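Local coordinates for protein glycosyl transferase family 8 (Streptococcus pneumoniae, PDB 5GVV) that transfers galactose from UDP-galactose to the terminal glucose of the already glycosylated serine-rich repeat protein PsrP, with manganese as the likely cofactor, at residues S32-I43 / M58-I68. Numbering follows the deposited sequence.
Sequences SHLKIYLLNQDI and MGGDLIDCKLI
With chi1 at 72°, N40 tucks its CG between backbone N and carbonyl carbon, which leans the amide toward D64 and K66 of the neighbouring strand, where K66, folded back by bends at chi2 and chi4, brings its ammonium to meet it. K66 NZ lies in the carbonyl plane of N40 OD1, on a lone pair, at 2.8 Å. On the other side of the amide, N40 ND2 gives one hydrogen to D64 OD1 at 2.8 Å, nearly along the C-O axis, and the other to L38 O. Both acceptors lie close to the amide plane, so the group's rotation is fixed. Asparagine suits this place because it donates and accepts at once: its OD1 also takes the N-H of I43, an Asx motif that shapes the turn after the strand. K66 NZ further binds I43 O and forms a salt bridge with D64, meeting OD2 on its syn lone pair; the carboxylate probably helps to keep this buried lysine charged.

Strands 34-40 and 61-66 run parallel, joined through helix 45-57 as a beta-alpha-beta unit of the Rossmann-like GT-A fold. Strand 61-66 is an edge strand of its sheet within the chain, and L39 packs near A11 of the UDP site. Backbone N-H groups of the two segments donate in turn, from D61 N to L34 O up to L67 N to N40 O.

On the face of Y37, L39 and C65, I63 CG1 sits over the tyrosine ring, a CH-pi contact 4.1 Å from its centroid, while C65 SG meets the ring edge in plane, 3.6 Å from Y37 CD1. Y37 OH hydrogen-bonds E99. Branched I63 and compact C65 fit beside so broad a ring, and L67 CD1 closes on L39 CB at 3.5 Å. G59, with positive phi, ends the preceding helix in a Schellman motif, its CA over the H33 ring.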
loop_
_atom_site.group_PDB
_atom_site.type_symbol
_atom_site.label_atom_id
_atom_site.label_comp_id
_atom_site.label_asym_id
_atom_site.label_seq_id
_atom_site.Cartn_x
_atom_site.Cartn_y
_atom_site.Cartn_z
ATOM N N SER A 32 19.000 -14.577 2.466
ATOM C CA SER A 32 18.897 -14.918 1.048
ATOM C C SER A 32 18.409 -16.354 0.865
ATOM O O SER A 32 18.158 -17.064 1.845
ATOM C CB SER A 32 20.246 -14.731 0.353
ATOM O OG SER A 32 21.265 -15.493 0.985
ATOM N N HIS A 33 18.267 -16.769 -0.394
ATOM C CA HIS A 33 17.846 -18.126 -0.743
ATOM C C HIS A 33 16.548 -18.544 -0.064
ATOM O O HIS A 33 16.492 -19.575 0.616
ATOM C CB HIS A 33 18.954 -19.132 -0.425
ATOM C CG HIS A 33 20.228 -18.881 -1.171
ATOM N ND1 HIS A 33 21.143 -17.928 -0.781
ATOM C CD2 HIS A 33 20.737 -19.459 -2.285
ATOM C CE1 HIS A 33 22.163 -17.930 -1.621
ATOM N NE2 HIS A 33 21.938 -18.846 -2.546
ATOM N N LEU A 34 15.504 -17.747 -0.255
ATOM C CA LEU A 34 14.229 -18.025 0.394
ATOM C C LEU A 34 13.159 -18.452 -0.607
ATOM O O LEU A 34 12.911 -17.761 -1.602
ATOM C CB LEU A 34 13.757 -16.793 1.167
ATOM C CG LEU A 34 14.776 -16.151 2.103
ATOM C CD1 LEU A 34 14.252 -14.822 2.596
ATOM C CD2 LEU A 34 15.080 -17.056 3.279
ATOM N N LYS A 35 12.535 -19.596 -0.350
ATOM C CA LYS A 35 11.363 -19.985 -1.113
ATOM C C LYS A 35 10.153 -19.536 -0.312
ATOM O O LYS A 35 9.787 -20.158 0.691
ATOM C CB LYS A 35 11.333 -21.494 -1.342
ATOM C CG LYS A 35 10.185 -21.958 -2.226
ATOM C CD LYS A 35 10.313 -23.439 -2.521
ATOM C CE LYS A 35 9.170 -23.948 -3.382
ATOM N NZ LYS A 35 9.276 -25.430 -3.525
ATOM N N ILE A 36 9.553 -18.431 -0.743
ATOM C CA ILE A 36 8.450 -17.824 -0.010
ATOM C C ILE A 36 7.093 -18.184 -0.610
ATOM O O ILE A 36 6.829 -17.917 -1.785
ATOM C CB ILE A 36 8.595 -16.288 0.032
ATOM C CG1 ILE A 36 9.846 -15.893 0.828
ATOM C CG2 ILE A 36 7.361 -15.652 0.650
ATOM C CD1 ILE A 36 10.134 -14.411 0.827
ATOM N N TYR A 37 6.232 -18.783 0.207
ATOM C CA TYR A 37 4.844 -19.008 -0.180
ATOM C C TYR A 37 4.004 -17.862 0.375
ATOM O O TYR A 37 4.238 -17.409 1.498
ATOM C CB TYR A 37 4.325 -20.328 0.396
ATOM C CG TYR A 37 5.017 -21.579 -0.106
ATOM C CD1 TYR A 37 4.406 -22.394 -1.052
ATOM C CD2 TYR A 37 6.260 -21.965 0.386
ATOM C CE1 TYR A 37 5.019 -23.547 -1.508
ATOM C CE2 TYR A 37 6.883 -23.128 -0.068
ATOM C CZ TYR A 37 6.253 -23.911 -1.017
ATOM O OH TYR A 37 6.856 -25.067 -1.483
ATOM N N LEU A 38 3.041 -17.378 -0.404
ATOM C CA LEU A 38 2.122 -16.359 0.102
ATOM C C LEU A 38 0.679 -16.774 -0.130
ATOM O O LEU A 38 0.188 -16.756 -1.263
ATOM C CB LEU A 38 2.388 -14.995 -0.539
ATOM C CG LEU A 38 1.419 -13.861 -0.183
ATOM C CD1 LEU A 38 1.324 -13.697 1.319
ATOM C CD2 LEU A 38 1.869 -12.557 -0.832
ATOM N N LEU A 39 0.005 -17.159 0.948
ATOM C CA LEU A 39 -1.398 -17.546 0.867
ATOM C C LEU A 39 -2.276 -16.301 0.775
ATOM O O LEU A 39 -2.180 -15.402 1.613
ATOM C CB LEU A 39 -1.789 -18.400 2.077
ATOM C CG LEU A 39 -1.551 -19.911 1.951
ATOM C CD1 LEU A 39 -0.075 -20.229 1.829
ATOM C CD2 LEU A 39 -2.177 -20.684 3.120
ATOM N N ASN A 40 -3.110 -16.235 -0.258
ATOM C CA ASN A 40 -3.962 -15.068 -0.471
ATOM C C ASN A 40 -5.135 -15.401 -1.382
ATOM O O ASN A 40 -5.172 -16.475 -1.981
ATOM C CB ASN A 40 -3.154 -13.915 -1.078
ATOM C CG ASN A 40 -2.781 -14.161 -2.538
ATOM O OD1 ASN A 40 -3.306 -13.510 -3.445
ATOM N ND2 ASN A 40 -1.860 -15.093 -2.769
ATOM N N GLN A 41 -6.087 -14.477 -1.487
ATOM C CA GLN A 41 -7.230 -14.651 -2.379
ATOM C C GLN A 41 -7.238 -13.607 -3.478
ATOM O O GLN A 41 -7.651 -13.884 -4.603
ATOM C CB GLN A 41 -8.548 -14.510 -1.616
ATOM C CG GLN A 41 -8.805 -15.524 -0.523
ATOM C CD GLN A 41 -10.231 -15.441 -0.005
ATOM O OE1 GLN A 41 -10.501 -14.803 1.014
ATOM N NE2 GLN A 41 -11.152 -16.075 -0.716
ATOM N N ASP A 42 -6.789 -12.399 -3.151
ATOM C CA ASP A 42 -7.062 -11.257 -4.019
ATOM C C ASP A 42 -5.865 -10.380 -4.383
ATOM O O ASP A 42 -6.051 -9.278 -4.894
ATOM C CB ASP A 42 -8.160 -10.392 -3.391
ATOM C CG ASP A 42 -7.744 -9.805 -2.047
ATOM O OD1 ASP A 42 -6.782 -10.313 -1.422
ATOM O OD2 ASP A 42 -8.393 -8.834 -1.612
ATOM N N ILE A 43 -4.646 -10.852 -4.140
ATOM C CA ILE A 43 -3.465 -10.070 -4.511
ATOM C C ILE A 43 -3.220 -10.112 -6.026
ATOM O O ILE A 43 -3.147 -11.194 -6.624
ATOM C CB ILE A 43 -2.207 -10.503 -3.732
ATOM C CG1 ILE A 43 -2.444 -10.388 -2.223
ATOM C CG2 ILE A 43 -1.007 -9.644 -4.117
ATOM C CD1 ILE A 43 -1.254 -10.830 -1.383
HETATM N N MSE A 58 17.886 -13.205 -5.676
HETATM C CA MSE A 58 18.518 -13.421 -4.386
HETATM C C MSE A 58 18.646 -14.929 -4.123
HETATM O O MSE A 58 18.988 -15.328 -3.029
HETATM C CB MSE A 58 17.814 -12.680 -3.253
HETATM C CG MSE A 58 17.918 -11.154 -3.419
HETATM SE SE MSE A 58 17.024 -10.375 -1.834
HETATM C CE MSE A 58 15.144 -10.696 -1.912
ATOM N N GLY A 59 18.386 -15.745 -5.147
ATOM C CA GLY A 59 18.544 -17.187 -5.072
ATOM C C GLY A 59 17.351 -17.933 -4.508
ATOM O O GLY A 59 17.489 -19.072 -4.051
ATOM N N GLY A 60 16.178 -17.304 -4.543
ATOM C CA GLY A 60 14.981 -17.922 -3.993
ATOM C C GLY A 60 13.832 -17.918 -4.985
ATOM O O GLY A 60 14.057 -17.924 -6.194
ATOM N N ASP A 61 12.599 -17.918 -4.483
ATOM C CA ASP A 61 11.427 -17.848 -5.353
ATOM C C ASP A 61 10.224 -17.306 -4.585
ATOM O O ASP A 61 10.280 -17.127 -3.360
ATOM C CB ASP A 61 11.104 -19.230 -5.923
ATOM C CG ASP A 61 10.588 -19.173 -7.353
ATOM O OD1 ASP A 61 10.173 -18.084 -7.806
ATOM O OD2 ASP A 61 10.591 -20.230 -8.020
ATOM N N LEU A 62 9.139 -17.037 -5.306
ATOM C CA LEU A 62 7.903 -16.561 -4.686
ATOM C C LEU A 62 6.714 -17.342 -5.241
ATOM O O LEU A 62 6.473 -17.352 -6.453
ATOM C CB LEU A 62 7.719 -15.056 -4.920
ATOM C CG LEU A 62 6.443 -14.447 -4.328
ATOM C CD1 LEU A 62 6.366 -14.702 -2.821
ATOM C CD2 LEU A 62 6.343 -12.956 -4.626
ATOM N N ILE A 63 5.975 -17.997 -4.351
ATOM C CA ILE A 63 4.893 -18.882 -4.763
ATOM C C ILE A 63 3.546 -18.264 -4.427
ATOM O O ILE A 63 3.264 -17.994 -3.257
ATOM C CB ILE A 63 4.998 -20.262 -4.070
ATOM C CG1 ILE A 63 6.444 -20.764 -4.084
ATOM C CG2 ILE A 63 4.055 -21.266 -4.731
ATOM C CD1 ILE A 63 6.994 -21.000 -5.486
ATOM N N ASP A 64 2.718 -18.050 -5.448
ATOM C CA ASP A 64 1.381 -17.493 -5.260
ATOM C C ASP A 64 0.426 -18.614 -4.892
ATOM O O ASP A 64 0.070 -19.435 -5.734
ATOM C CB ASP A 64 0.916 -16.784 -6.541
ATOM C CG ASP A 64 -0.427 -16.082 -6.381
ATOM O OD1 ASP A 64 -1.018 -16.134 -5.279
ATOM O OD2 ASP A 64 -0.887 -15.461 -7.367
ATOM N N CYS A 65 0.015 -18.651 -3.629
ATOM C CA CYS A 65 -0.907 -19.683 -3.182
ATOM C C CYS A 65 -2.316 -19.113 -3.099
ATOM O O CYS A 65 -2.691 -18.493 -2.103
ATOM C CB CYS A 65 -0.457 -20.255 -1.840
ATOM S SG CYS A 65 1.200 -20.970 -1.924
ATOM N N LYS A 66 -3.088 -19.322 -4.159
ATOM C CA LYS A 66 -4.423 -18.739 -4.256
ATOM C C LYS A 66 -5.480 -19.587 -3.553
ATOM O O LYS A 66 -5.777 -20.714 -3.967
ATOM C CB LYS A 66 -4.802 -18.506 -5.725
ATOM C CG LYS A 66 -4.212 -17.217 -6.310
ATOM C CD LYS A 66 -4.750 -15.999 -5.571
ATOM C CE LYS A 66 -4.434 -14.687 -6.291
ATOM N NZ LYS A 66 -3.029 -14.239 -6.090
ATOM N N LEU A 67 -6.044 -19.034 -2.485
ATOM C CA LEU A 67 -7.120 -19.700 -1.763
ATOM C C LEU A 67 -8.463 -19.384 -2.415
ATOM O O LEU A 67 -9.335 -18.751 -1.812
ATOM C CB LEU A 67 -7.126 -19.309 -0.282
ATOM C CG LEU A 67 -5.951 -19.800 0.567
ATOM C CD1 LEU A 67 -4.783 -18.879 0.384
ATOM C CD2 LEU A 67 -6.310 -19.870 2.032
ATOM N N ILE A 68 -8.619 -19.832 -3.654
ATOM C CA ILE A 68 -9.844 -19.603 -4.403
ATOM C C ILE A 68 -10.540 -20.936 -4.632
ATOM O O ILE A 68 -9.974 -21.841 -5.247
ATOM C CB ILE A 68 -9.546 -18.924 -5.752
ATOM C CG1 ILE A 68 -8.794 -17.607 -5.525
ATOM C CG2 ILE A 68 -10.834 -18.700 -6.533
ATOM C CD1 ILE A 68 -8.320 -16.925 -6.801
HETATM O O HOH W 1 15.888 -15.194 -1.729
#